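Carboxyltransferase domain-containing protein (Pyrococcus horikoshii, PDB 2PHC) is of uncharacterised function but probably binds ATP and acts as a hydrolase. Local coordinates at residues F96-F102 with W179-R184. Numbering follows the deposited sequence.
Sequences FGPDIEF and WRIIGR
Loop 96-99 packs across strand 180-184, extended except at Ile182 (psi -4°), with Gly97 CA 3.8 Å from Ile182 CA. Gly97 (phi/psi -133/99) brings the backbones so close that a CB would clash with Ile182 C and Gly183 N. Asp99 hydrogen-bonds both backbone polar groups of Ile181: its N donates to Ile181 O (2.9 Å), and its side chain, chi1 m, accepts from Ile181 N through OD2 (2.9 Å). OD2 also salt-bridges Arg153, while OD1 accepts a hydrogen bond from a water O 2.7 Å away, which accepts one from Arg180 NH1 (2.7 Å). Arg180 NE hydrogen-bonds Pro147 O, and its guanidinium stacks flat on Phe102 (chi1 t), a cation-pi contact with Arg180 CZ 3.9 Å from the ring centroid, planes at 6°. Phe96 CD1 meets Arg184 CB at 3.7 Å; Arg184 NE hydrogen-bonds Ala158 O. Ile100 CG1 lies 4.0 Å from Ile182 CB. The loop joins strand 85-92 to helix 100-107 over neighbouring strand 180-184 of the closed cyclophilin-like barrel, helix 111-119 packing alongside.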
loop_
_atom_site.group_PDB
_atom_site.type_symbol
_atom_site.label_atom_id
_atom_site.label_comp_id
_atom_site.label_asym_id
_atom_site.label_seq_id
_atom_site.Cartn_x
_atom_site.Cartn_y
_atom_site.Cartn_z
ATOM N N PHE A 96 -0.061 1.257 22.811
ATOM C CA PHE A 96 0.802 1.178 21.624
ATOM C C PHE A 96 0.627 2.344 20.681
ATOM O O PHE A 96 1.592 2.742 20.019
ATOM C CB PHE A 96 0.439 -0.068 20.878
ATOM C CG PHE A 96 0.791 -1.307 21.581
ATOM C CD1 PHE A 96 2.100 -1.627 21.813
ATOM C CD2 PHE A 96 -0.188 -2.221 21.928
ATOM C CE1 PHE A 96 2.448 -2.849 22.419
ATOM C CE2 PHE A 96 0.152 -3.467 22.505
ATOM C CZ PHE A 96 1.467 -3.783 22.755
ATOM N N GLY A 97 -0.584 2.864 20.604
ATOM C CA GLY A 97 -0.798 4.103 19.947
ATOM C C GLY A 97 -1.661 4.969 20.802
ATOM O O GLY A 97 -2.846 4.675 20.895
ATOM N N PRO A 98 -1.074 5.919 21.567
ATOM C CA PRO A 98 -1.778 6.944 22.385
ATOM C C PRO A 98 -2.613 7.965 21.637
ATOM O O PRO A 98 -3.559 8.577 22.192
ATOM C CB PRO A 98 -0.634 7.652 23.113
ATOM C CG PRO A 98 0.634 7.139 22.503
ATOM C CD PRO A 98 0.351 5.825 21.917
ATOM N N ASP A 99 -2.292 8.162 20.386
ATOM C CA ASP A 99 -2.778 9.286 19.674
ATOM C C ASP A 99 -3.903 8.883 18.722
ATOM O O ASP A 99 -4.376 9.670 17.973
ATOM C CB ASP A 99 -1.636 9.905 18.902
ATOM C CG ASP A 99 -0.570 10.520 19.772
ATOM O OD1 ASP A 99 -0.888 11.234 20.698
ATOM O OD2 ASP A 99 0.593 10.328 19.498
ATOM N N ILE A 100 -4.324 7.638 18.751
ATOM C CA ILE A 100 -5.279 7.154 17.769
ATOM C C ILE A 100 -6.649 7.734 17.949
ATOM O O ILE A 100 -7.377 7.897 17.031
ATOM C CB ILE A 100 -5.327 5.627 17.673
ATOM C CG1 ILE A 100 -5.976 5.176 16.378
ATOM C CG2 ILE A 100 -6.035 5.010 18.852
ATOM C CD1 ILE A 100 -5.869 3.750 16.141
ATOM N N GLU A 101 -6.983 8.066 19.166
ATOM C CA GLU A 101 -8.288 8.630 19.432
ATOM C C GLU A 101 -8.378 10.003 18.882
ATOM O O GLU A 101 -9.424 10.385 18.356
ATOM C CB GLU A 101 -8.655 8.545 20.964
ATOM C CG GLU A 101 -8.738 7.059 21.537
ATOM C CD GLU A 101 -7.374 6.566 22.187
ATOM O OE1 GLU A 101 -6.269 7.181 21.998
ATOM O OE2 GLU A 101 -7.418 5.536 22.902
ATOM N N PHE A 102 -7.306 10.791 18.986
ATOM C CA PHE A 102 -7.321 12.160 18.411
ATOM C C PHE A 102 -7.340 12.095 16.873
ATOM O O PHE A 102 -7.907 12.995 16.166
ATOM C CB PHE A 102 -6.092 12.922 18.916
ATOM C CG PHE A 102 -5.880 14.252 18.240
ATOM C CD1 PHE A 102 -6.199 15.461 18.896
ATOM C CD2 PHE A 102 -5.332 14.318 16.938
ATOM C CE1 PHE A 102 -6.017 16.653 18.267
ATOM C CE2 PHE A 102 -5.216 15.539 16.300
ATOM C CZ PHE A 102 -5.511 16.705 16.955
ATOM N N TRP A 179 5.059 12.863 15.671
ATOM C CA TRP A 179 4.085 12.231 14.743
ATOM C C TRP A 179 2.969 11.659 15.614
ATOM O O TRP A 179 3.238 11.321 16.751
ATOM C CB TRP A 179 4.727 11.058 13.903
ATOM C CG TRP A 179 5.551 11.553 12.685
ATOM C CD1 TRP A 179 6.376 12.650 12.673
ATOM C CD2 TRP A 179 5.601 11.020 11.324
ATOM N NE1 TRP A 179 6.919 12.862 11.425
ATOM C CE2 TRP A 179 6.479 11.872 10.574
ATOM C CE3 TRP A 179 5.011 9.937 10.671
ATOM C CZ2 TRP A 179 6.764 11.663 9.207
ATOM C CZ3 TRP A 179 5.295 9.744 9.249
ATOM C CH2 TRP A 179 6.172 10.607 8.569
ATOM N N ARG A 180 1.737 11.550 15.098
ATOM C CA ARG A 180 0.627 10.965 15.867
ATOM C C ARG A 180 0.799 9.510 15.867
ATOM O O ARG A 180 0.642 8.901 14.819
ATOM C CB ARG A 180 -0.772 11.343 15.307
ATOM C CG ARG A 180 -1.046 12.827 15.388
ATOM C CD ARG A 180 -1.184 13.478 16.825
ATOM N NE ARG A 180 -1.345 14.951 16.648
ATOM C CZ ARG A 180 -1.805 15.782 17.601
ATOM N NH1 ARG A 180 -2.175 15.312 18.814
ATOM N NH2 ARG A 180 -1.939 17.055 17.331
ATOM N N ILE A 181 1.099 8.939 17.027
ATOM C CA ILE A 181 1.345 7.497 17.134
ATOM C C ILE A 181 0.081 6.656 17.357
ATOM O O ILE A 181 -0.599 6.844 18.376
ATOM C CB ILE A 181 2.363 7.183 18.205
ATOM C CG1 ILE A 181 3.613 8.107 18.097
ATOM C CG2 ILE A 181 2.659 5.731 18.205
ATOM C CD1 ILE A 181 4.440 8.038 16.675
ATOM N N ILE A 182 -0.181 5.705 16.441
ATOM C CA ILE A 182 -1.448 4.926 16.321
ATOM C C ILE A 182 -1.249 3.413 16.569
ATOM O O ILE A 182 -2.192 2.660 16.645
ATOM C CB ILE A 182 -2.193 5.211 14.943
ATOM C CG1 ILE A 182 -1.446 4.623 13.700
ATOM C CG2 ILE A 182 -2.459 6.727 14.732
ATOM C CD1 ILE A 182 -2.373 4.561 12.408
ATOM N N GLY A 183 -0.026 2.960 16.770
ATOM C CA GLY A 183 0.184 1.531 16.766
ATOM C C GLY A 183 1.645 1.296 16.952
ATOM O O GLY A 183 2.416 2.258 16.843
ATOM N N ARG A 184 2.044 0.051 17.227
ATOM C CA ARG A 184 3.443 -0.253 17.330
ATOM C C ARG A 184 3.654 -1.597 16.674
ATOM O O ARG A 184 2.797 -2.467 16.772
ATOM C CB ARG A 184 3.826 -0.382 18.786
ATOM C CG ARG A 184 5.228 -0.456 19.043
ATOM C CD ARG A 184 5.490 -0.167 20.570
ATOM N NE ARG A 184 6.862 -0.595 20.860
ATOM C CZ ARG A 184 7.371 -0.852 22.076
ATOM N NH1 ARG A 184 6.611 -0.715 23.173
ATOM N NH2 ARG A 184 8.656 -1.218 22.186
HETATM O O HOH W 1 -2.782 13.069 20.247
#